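Long-range contacts in MIP07328p (Drosophila melanogaster, PDB 6FKK), which probably acts as a semaphorin axon guidance cue, binding its receptor through the extracellular sema domain and serving as a chemorepellent: residues Asp404-Gly409 against Phe418-Ser423; Lys434-Ser439 against Ser489-Ile494. One frame throughout, in Å; residues are numbered along the deposited sequence.

Contact 1: Asp404-Gly409 against Phe418-Ser423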
ATOM      1  N   ASP A 404       9.458  -8.296  12.415  1.00 46.96           N
ATOM      2  CA  ASP A 404       9.277  -7.454  11.240  1.00 52.79           C
ATOM      3  C   ASP A 404       9.627  -6.015  11.600  1.00 51.55           C
ATOM      4  O   ASP A 404       8.989  -5.415  12.471  1.00 44.87           O
ATOM      5  CB  ASP A 404       7.840  -7.541  10.730  1.00 39.85           C
ATOM      6  CG  ASP A 404       7.515  -8.891  10.126  1.00 53.57           C
ATOM      7  OD1 ASP A 404       8.448  -9.702   9.956  1.00 58.86           O
ATOM      8  OD2 ASP A 404       6.329  -9.142   9.822  1.00 59.46           O
ATOM      9  N   VAL A 405      10.641  -5.462  10.943  1.00 48.35           N
ATOM     10  CA  VAL A 405      10.979  -4.054  11.115  1.00 40.83           C
ATOM     11  C   VAL A 405      10.094  -3.241  10.180  1.00 48.22           C
ATOM     12  O   VAL A 405      10.167  -3.385   8.956  1.00 45.67           O
ATOM     13  CB  VAL A 405      12.466  -3.795  10.839  1.00 40.87           C
ATOM     14  CG1 VAL A 405      12.803  -2.335  11.104  1.00 41.52           C
ATOM     15  CG2 VAL A 405      13.318  -4.708  11.699  1.00 47.64           C
ATOM     16  N   ILE A 406       9.250  -2.392  10.756  1.00 49.28           N
ATOM     17  CA  ILE A 406       8.235  -1.660  10.010  1.00 35.89           C
ATOM     18  C   ILE A 406       8.695  -0.223   9.820  1.00 51.44           C
ATOM     19  O   ILE A 406       9.092   0.446  10.782  1.00 51.04           O
ATOM     20  CB  ILE A 406       6.876  -1.715  10.726  1.00 40.39           C
ATOM     21  CG1 ILE A 406       6.432  -3.169  10.888  1.00 37.32           C
ATOM     22  CG2 ILE A 406       5.839  -0.915   9.958  1.00 34.56           C
ATOM     23  CD1 ILE A 406       5.362  -3.367  11.934  1.00 63.65           C
ATOM     24  N   TYR A 407       8.635   0.254   8.580  1.00 54.11           N
ATOM     25  CA  TYR A 407       9.016   1.613   8.231  1.00 50.02           C
ATOM     26  C   TYR A 407       7.777   2.397   7.822  1.00 56.15           C
ATOM     27  O   TYR A 407       6.933   1.895   7.072  1.00 66.19           O
ATOM     28  CB  TYR A 407      10.039   1.621   7.091  1.00 43.81           C
ATOM     29  CG  TYR A 407      11.345   0.929   7.422  1.00 48.19           C
ATOM     30  CD1 TYR A 407      11.438  -0.455   7.426  1.00 48.10           C
ATOM     31  CD2 TYR A 407      12.485   1.661   7.722  1.00 53.46           C
ATOM     32  CE1 TYR A 407      12.627  -1.090   7.727  1.00 54.23           C
ATOM     33  CE2 TYR A 407      13.680   1.033   8.021  1.00 46.52           C
ATOM     34  CZ  TYR A 407      13.745  -0.342   8.025  1.00 42.23           C
ATOM     35  OH  TYR A 407      14.930  -0.974   8.321  1.00 54.12           O
ATOM     36  N   SER A 408       7.671   3.627   8.314  1.00 55.43           N
ATOM     37  CA  SER A 408       6.522   4.467   8.018  1.00 48.50           C
ATOM     38  C   SER A 408       6.982   5.901   7.800  1.00 50.91           C
ATOM     39  O   SER A 408       7.825   6.409   8.544  1.00 54.54           O
ATOM     40  CB  SER A 408       5.485   4.409   9.147  1.00 42.12           C
ATOM     41  OG  SER A 408       4.310   5.117   8.798  1.00 59.66           O
ATOM     42  N   GLY A 409       6.428   6.544   6.776  1.00 36.10           N
ATOM     43  CA  GLY A 409       6.759   7.924   6.484  1.00 37.44           C
ATOM     44  C   GLY A 409       5.626   8.884   6.790  1.00 46.18           C
ATOM     45  O   GLY A 409       4.475   8.463   6.941  1.00 48.83           O
ATOM     46  N   PHE A 418      10.098   0.826  13.717  1.00 38.12           N
ATOM     47  CA  PHE A 418       9.616   0.226  14.954  1.00 38.25           C
ATOM     48  C   PHE A 418       9.366  -1.258  14.743  1.00 47.60           C
ATOM     49  O   PHE A 418       9.139  -1.720  13.621  1.00 54.35           O
ATOM     50  CB  PHE A 418       8.344   0.917  15.469  1.00 37.70           C
ATOM     51  CG  PHE A 418       7.106   0.609  14.669  1.00 44.22           C
ATOM     52  CD1 PHE A 418       6.758   1.389  13.578  1.00 53.36           C
ATOM     53  CD2 PHE A 418       6.276  -0.442  15.026  1.00 42.17           C
ATOM     54  CE1 PHE A 418       5.615   1.114  12.849  1.00 49.69           C
ATOM     55  CE2 PHE A 418       5.135  -0.723  14.300  1.00 48.61           C
ATOM     56  CZ  PHE A 418       4.804   0.057  13.211  1.00 50.73           C
ATOM     57  N   ILE A 419       9.412  -2.000  15.851  1.00 38.43           N
ATOM     58  CA  ILE A 419       9.033  -3.405  15.890  1.00 51.53           C
ATOM     59  C   ILE A 419       8.011  -3.585  17.004  1.00 50.44           C
ATOM     60  O   ILE A 419       7.802  -2.704  17.837  1.00 48.43           O
ATOM     61  CB  ILE A 419      10.240  -4.342  16.104  1.00 45.23           C
ATOM     62  CG1 ILE A 419      10.864  -4.099  17.480  1.00 41.22           C
ATOM     63  CG2 ILE A 419      11.269  -4.155  14.997  1.00 50.46           C
ATOM     64  CD1 ILE A 419      11.949  -5.088  17.840  1.00 52.49           C
ATOM     65  N   ASN A 420       7.368  -4.749  17.009  1.00 44.15           N
ATOM     66  CA  ASN A 420       6.354  -5.079  17.999  1.00 45.25           C
ATOM     67  C   ASN A 420       6.805  -6.273  18.824  1.00 48.86           C
ATOM     68  O   ASN A 420       7.390  -7.223  18.294  1.00 67.62           O
ATOM     69  CB  ASN A 420       5.007  -5.386  17.337  1.00 58.85           C
ATOM     70  CG  ASN A 420       4.375  -4.162  16.706  1.00 59.07           C
ATOM     71  OD1 ASN A 420       4.165  -4.114  15.495  1.00 74.25           O
ATOM     72  ND2 ASN A 420       4.066  -3.165  17.528  1.00 41.12           N
ATOM     73  N   ILE A 421       6.534  -6.217  20.124  1.00 52.24           N
ATOM     74  CA  ILE A 421       6.823  -7.311  21.043  1.00 60.39           C
ATOM     75  C   ILE A 421       5.555  -7.601  21.830  1.00 55.63           C
ATOM     76  O   ILE A 421       4.997  -6.701  22.470  1.00 75.05           O
ATOM     77  CB  ILE A 421       7.988  -6.982  21.991  1.00 59.99           C
ATOM     78  CG1 ILE A 421       9.310  -6.928  21.219  1.00 56.63           C
ATOM     79  CG2 ILE A 421       8.066  -8.001  23.117  1.00 49.84           C
ATOM     80  CD1 ILE A 421      10.497  -6.574  22.084  1.00 50.40           C
ATOM     81  N   LEU A 422       5.096  -8.847  21.779  1.00 52.50           N
ATOM     82  CA  LEU A 422       3.877  -9.272  22.457  1.00 69.54           C
ATOM     83  C   LEU A 422       4.260 -10.084  23.686  1.00 77.02           C
ATOM     84  O   LEU A 422       4.964 -11.094  23.571  1.00 83.13           O
ATOM     85  CB  LEU A 422       2.990 -10.087  21.516  1.00 66.48           C
ATOM     86  CG  LEU A 422       1.614 -10.504  22.038  1.00 68.86           C
ATOM     87  CD1 LEU A 422       0.766  -9.279  22.337  1.00 78.84           C
ATOM     88  CD2 LEU A 422       0.912 -11.416  21.043  1.00 69.30           C
ATOM     89  N   SER A 423       3.799  -9.646  24.854  1.00 83.56           N
ATOM     90  CA  SER A 423       4.141 -10.277  26.121  1.00103.12           C
ATOM     91  C   SER A 423       3.054 -11.257  26.543  1.00135.47           C
ATOM     92  O   SER A 423       1.859 -10.961  26.438  1.00123.51           O
ATOM     93  CB  SER A 423       4.348  -9.225  27.213  1.00 92.84           C
ATOM     94  OG  SER A 423       3.185  -8.435  27.384  1.00100.16           O
TER
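Phe418 holds CG in the crowded position between its backbone N and carbonyl carbon (chi1 73°), which lays the ring back over strand 402-410, while Ile406 sets CG2 anti to its own N and CG1 anti to its carbonyl carbon (chi1 -59°), so that both branches reach the ring. The two residues pair across the beta hairpin of strands 402-410 and 414-423, the two inner strands of a four-stranded antiparallel sheet that forms one blade of the sema-domain beta-propeller. Ile406 and Phe418 make a hydrogen-bonded antiparallel pair: Ile406 N gives a nearly straight bond of 2.9 Å to Phe418 O, almost along the C=O axis, and Phe418 N returns a more bent one of 3.1 Å to Ile406 O, in the carbonyl plane. Above this bonded pair the side chains cross obliquely on one face of the sheet. Ile406 CB sits over one face of the Phe418 ring, 3.9 Å from its centroid, a CH-pi contact displaced toward the rim. CG2 meets the CE1-CZ side of the ring, and Ile406 CD1 lies 3.6 Å from Phe418 CE2, so its two branches spread across the CE1-CZ-CE2 end. CD1 also nears the amide oxygen of Asn420, whose ND2 bonds to Leu376 O. Val405 and Ile419 lie on the sheet face that carries Pro493 of the plexin repeat, which rests on Val405. The Asp404 carboxylate turns from strand 414-423 and bonds to Gln394 N on strand 386-396 and to Ser279 and Tyr286 of another sheet. The strands diverge, at 136° between their directions. Near the point of divergence, Ile419 CG2, anti to its carbonyl carbon, packs 3.9 Å from Val405 CG2 and 3.6 Å from Asp404 O.

Contact 2: Lys434-Ser439 against Ser489-Ile494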
ATOM      1  N   LYS A 434       3.381  -4.115  22.952  1.00 44.42           N
ATOM      2  CA  LYS A 434       4.100  -2.856  23.049  1.00 61.71           C
ATOM      3  C   LYS A 434       4.816  -2.560  21.737  1.00 49.67           C
ATOM      4  O   LYS A 434       5.049  -3.449  20.914  1.00 56.41           O
ATOM      5  CB  LYS A 434       5.098  -2.861  24.217  1.00 73.40           C
ATOM      6  CG  LYS A 434       6.257  -3.833  24.090  1.00 66.65           C
ATOM      7  CD  LYS A 434       7.166  -3.707  25.308  1.00 92.64           C
ATOM      8  CE  LYS A 434       8.409  -4.578  25.202  1.00 97.92           C
ATOM      9  NZ  LYS A 434       9.304  -4.396  26.383  1.00 85.41           N
ATOM     10  N   THR A 435       5.153  -1.286  21.551  1.00 47.06           N
ATOM     11  CA  THR A 435       5.744  -0.787  20.313  1.00 40.35           C
ATOM     12  C   THR A 435       7.144  -0.270  20.615  1.00 65.86           C
ATOM     13  O   THR A 435       7.300   0.756  21.285  1.00 77.98           O
ATOM     14  CB  THR A 435       4.875   0.312  19.699  1.00 42.32           C
ATOM     15  OG1 THR A 435       3.569  -0.207  19.420  1.00 47.41           O
ATOM     16  CG2 THR A 435       5.497   0.830  18.411  1.00 38.46           C
ATOM     17  N   VAL A 436       8.156  -0.980  20.121  1.00 56.35           N
ATOM     18  CA  VAL A 436       9.549  -0.595  20.311  1.00 51.44           C
ATOM     19  C   VAL A 436       9.928   0.313  19.145  1.00 50.48           C
ATOM     20  O   VAL A 436      10.184  -0.156  18.036  1.00 46.54           O
ATOM     21  CB  VAL A 436      10.468  -1.815  20.400  1.00 43.41           C
ATOM     22  CG1 VAL A 436      11.911  -1.378  20.626  1.00 57.83           C
ATOM     23  CG2 VAL A 436      10.004  -2.753  21.505  1.00 57.33           C
ATOM     24  N   VAL A 437       9.961   1.617  19.398  1.00 46.55           N
ATOM     25  CA  VAL A 437      10.335   2.584  18.372  1.00 45.90           C
ATOM     26  C   VAL A 437      11.851   2.596  18.241  1.00 56.90           C
ATOM     27  O   VAL A 437      12.565   2.924  19.194  1.00 73.20           O
ATOM     28  CB  VAL A 437       9.798   3.982  18.707  1.00 48.86           C
ATOM     29  CG1 VAL A 437      10.354   5.008  17.732  1.00 53.12           C
ATOM     30  CG2 VAL A 437       8.279   3.982  18.678  1.00 41.47           C
ATOM     31  N   ILE A 438      12.347   2.240  17.058  1.00 57.30           N
ATOM     32  CA  ILE A 438      13.788   2.200  16.836  1.00 47.97           C
ATOM     33  C   ILE A 438      14.343   3.604  16.631  1.00 45.26           C
ATOM     34  O   ILE A 438      15.290   4.017  17.311  1.00 60.18           O
ATOM     35  CB  ILE A 438      14.118   1.283  15.645  1.00 56.36           C
ATOM     36  CG1 ILE A 438      13.664  -0.146  15.941  1.00 61.33           C
ATOM     37  CG2 ILE A 438      15.604   1.322  15.335  1.00 53.56           C
ATOM     38  CD1 ILE A 438      13.835  -1.085  14.773  1.00 72.96           C
ATOM     39  N   SER A 439      13.766   4.359  15.698  1.00 46.37           N
ATOM     40  CA  SER A 439      14.235   5.712  15.430  1.00 60.90           C
ATOM     41  C   SER A 439      13.149   6.494  14.707  1.00 61.56           C
ATOM     42  O   SER A 439      12.302   5.918  14.018  1.00 66.38           O
ATOM     43  CB  SER A 439      15.516   5.709  14.589  1.00 68.19           C
ATOM     44  OG  SER A 439      15.253   5.271  13.267  1.00 55.68           O
ATOM     45  N   SER A 489      20.662   1.314  22.909  1.00 81.19           N
ATOM     46  CA  SER A 489      19.476   2.161  22.983  1.00 83.19           C
ATOM     47  C   SER A 489      18.701   2.180  21.675  1.00 77.48           C
ATOM     48  O   SER A 489      17.500   2.464  21.684  1.00 89.57           O
ATOM     49  CB  SER A 489      19.862   3.588  23.374  1.00 90.92           C
ATOM     50  OG  SER A 489      20.375   3.639  24.694  1.00 99.60           O
ATOM     51  N   LEU A 490      19.361   1.890  20.551  1.00 68.71           N
ATOM     52  CA  LEU A 490      18.667   1.869  19.268  1.00 55.73           C
ATOM     53  C   LEU A 490      17.578   0.803  19.254  1.00 54.78           C
ATOM     54  O   LEU A 490      16.497   1.016  18.694  1.00 70.62           O
ATOM     55  CB  LEU A 490      19.667   1.635  18.137  1.00 53.08           C
ATOM     56  CG  LEU A 490      19.131   1.730  16.707  1.00 78.29           C
ATOM     57  CD1 LEU A 490      18.632   3.139  16.406  1.00 85.57           C
ATOM     58  CD2 LEU A 490      20.193   1.306  15.701  1.00 80.72           C
ATOM     59  N   GLN A 491      17.847  -0.346  19.876  1.00 59.26           N
ATOM     60  CA  GLN A 491      16.905  -1.462  19.953  1.00 62.45           C
ATOM     61  C   GLN A 491      16.471  -1.945  18.571  1.00 63.26           C
ATOM     62  O   GLN A 491      15.363  -2.458  18.396  1.00 66.44           O
ATOM     63  CB  GLN A 491      15.691  -1.106  20.813  1.00 52.31           C
ATOM     64  CG  GLN A 491      16.024  -0.996  22.288  1.00 66.82           C
ATOM     65  CD  GLN A 491      14.792  -0.830  23.148  1.00 77.55           C
ATOM     66  OE1 GLN A 491      13.922  -0.012  22.855  1.00 71.44           O
ATOM     67  NE2 GLN A 491      14.707  -1.618  24.214  1.00 68.64           N
ATOM     68  N   ASP A 492      17.344  -1.784  17.580  1.00 59.46           N
ATOM     69  CA  ASP A 492      17.145  -2.412  16.281  1.00 48.14           C
ATOM     70  C   ASP A 492      17.506  -3.889  16.391  1.00 67.11           C
ATOM     71  O   ASP A 492      18.619  -4.214  16.818  1.00 66.81           O
ATOM     72  CB  ASP A 492      18.006  -1.730  15.212  1.00 49.07           C
ATOM     73  CG  ASP A 492      17.602  -2.102  13.787  1.00 69.99           C
ATOM     74  OD1 ASP A 492      17.373  -3.298  13.510  1.00 70.57           O
ATOM     75  OD2 ASP A 492      17.521  -1.188  12.936  1.00 72.54           O
ATOM     76  N   PRO A 493      16.600  -4.806  16.034  1.00 73.76           N
ATOM     77  CA  PRO A 493      16.913  -6.240  16.170  1.00 48.09           C
ATOM     78  C   PRO A 493      18.093  -6.692  15.329  1.00 65.82           C
ATOM     79  O   PRO A 493      18.601  -7.797  15.555  1.00 66.25           O
ATOM     80  CB  PRO A 493      15.614  -6.926  15.716  1.00 46.24           C
ATOM     81  CG  PRO A 493      14.930  -5.911  14.859  1.00 47.17           C
ATOM     82  CD  PRO A 493      15.260  -4.581  15.467  1.00 58.28           C
ATOM     83  N   ILE A 494      18.552  -5.875  14.384  1.00 65.61           N
ATOM     84  CA  ILE A 494      19.640  -6.269  13.500  1.00 51.37           C
ATOM     85  C   ILE A 494      21.001  -5.746  13.959  1.00 54.63           C
ATOM     86  O   ILE A 494      22.032  -6.260  13.499  1.00 79.67           O
ATOM     87  CB  ILE A 494      19.345  -5.815  12.056  1.00 61.72           C
ATOM     88  CG1 ILE A 494      19.902  -6.818  11.049  1.00 56.41           C
ATOM     89  CG2 ILE A 494      19.909  -4.429  11.798  1.00 50.96           C
ATOM     90  CD1 ILE A 494      19.367  -6.610   9.654  1.00 50.60           C
TER
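Ile438 fills the tight part of this interface, where an outer strand of a sema-domain propeller blade meets the loop after helix 484-489 of the plexin (PSI) repeat. Its CG2, anti to the backbone N, lies 3.7 Å from Leu490 CD1, and CD1 runs on to Pro493 CD at 3.8 Å, crossing the proline at about a right angle. Leu490 O sits between Ile438 CA, in a CA-H...O contact of 3.5 Å, and Ile438 CG2. Ile438 and Ser439 form a classic beta bulge opposite Lys417. Gln491, the first residue to leave helical geometry and with positive phi, lays its side chain, extended beyond CG, across Val436, OE1 lying 3.3 Å from Val436 CG1. Looser ground lies toward partly exposed Lys434 and Thr435, which do not touch the loop; Lys434 passes it and reaches Asn524 of the repeat instead. Val437 turns its side chain away. An Asx turn, Ile494 N to Asp492 OD1, braces the loop internally, while Gln491 NE2 and Asp492 OD2 are satisfied by Ser525 O and His476. Between these two segments the fit is therefore mainly apolar, and polar ties from strand to repeat run beside it, as from Lys527 NZ to Val437 O.

Contacts 1 and 2 meet in one propeller blade, where strand 414-423 is the neighbour of strand 432-442, and their centres lie 8 Å apart. Ile419 O and Ile421 O probably accept hydrogen bonds from Val436 N and Lys434 N, so the strand paired in contact 1 also carries the strand used in contact 2. Both interfaces are largely buried, yet contact 1 is internal to the blade and about 17 Å from the chain centre, while contact 2, at about 23 Å, joins two domains. Backbone hydrogen bonding and ring packing serve the former; between its segments the latter relies mainly on aliphatic packing, with polar bonds to the repeat alongside. Val405 links them by touching Ile438.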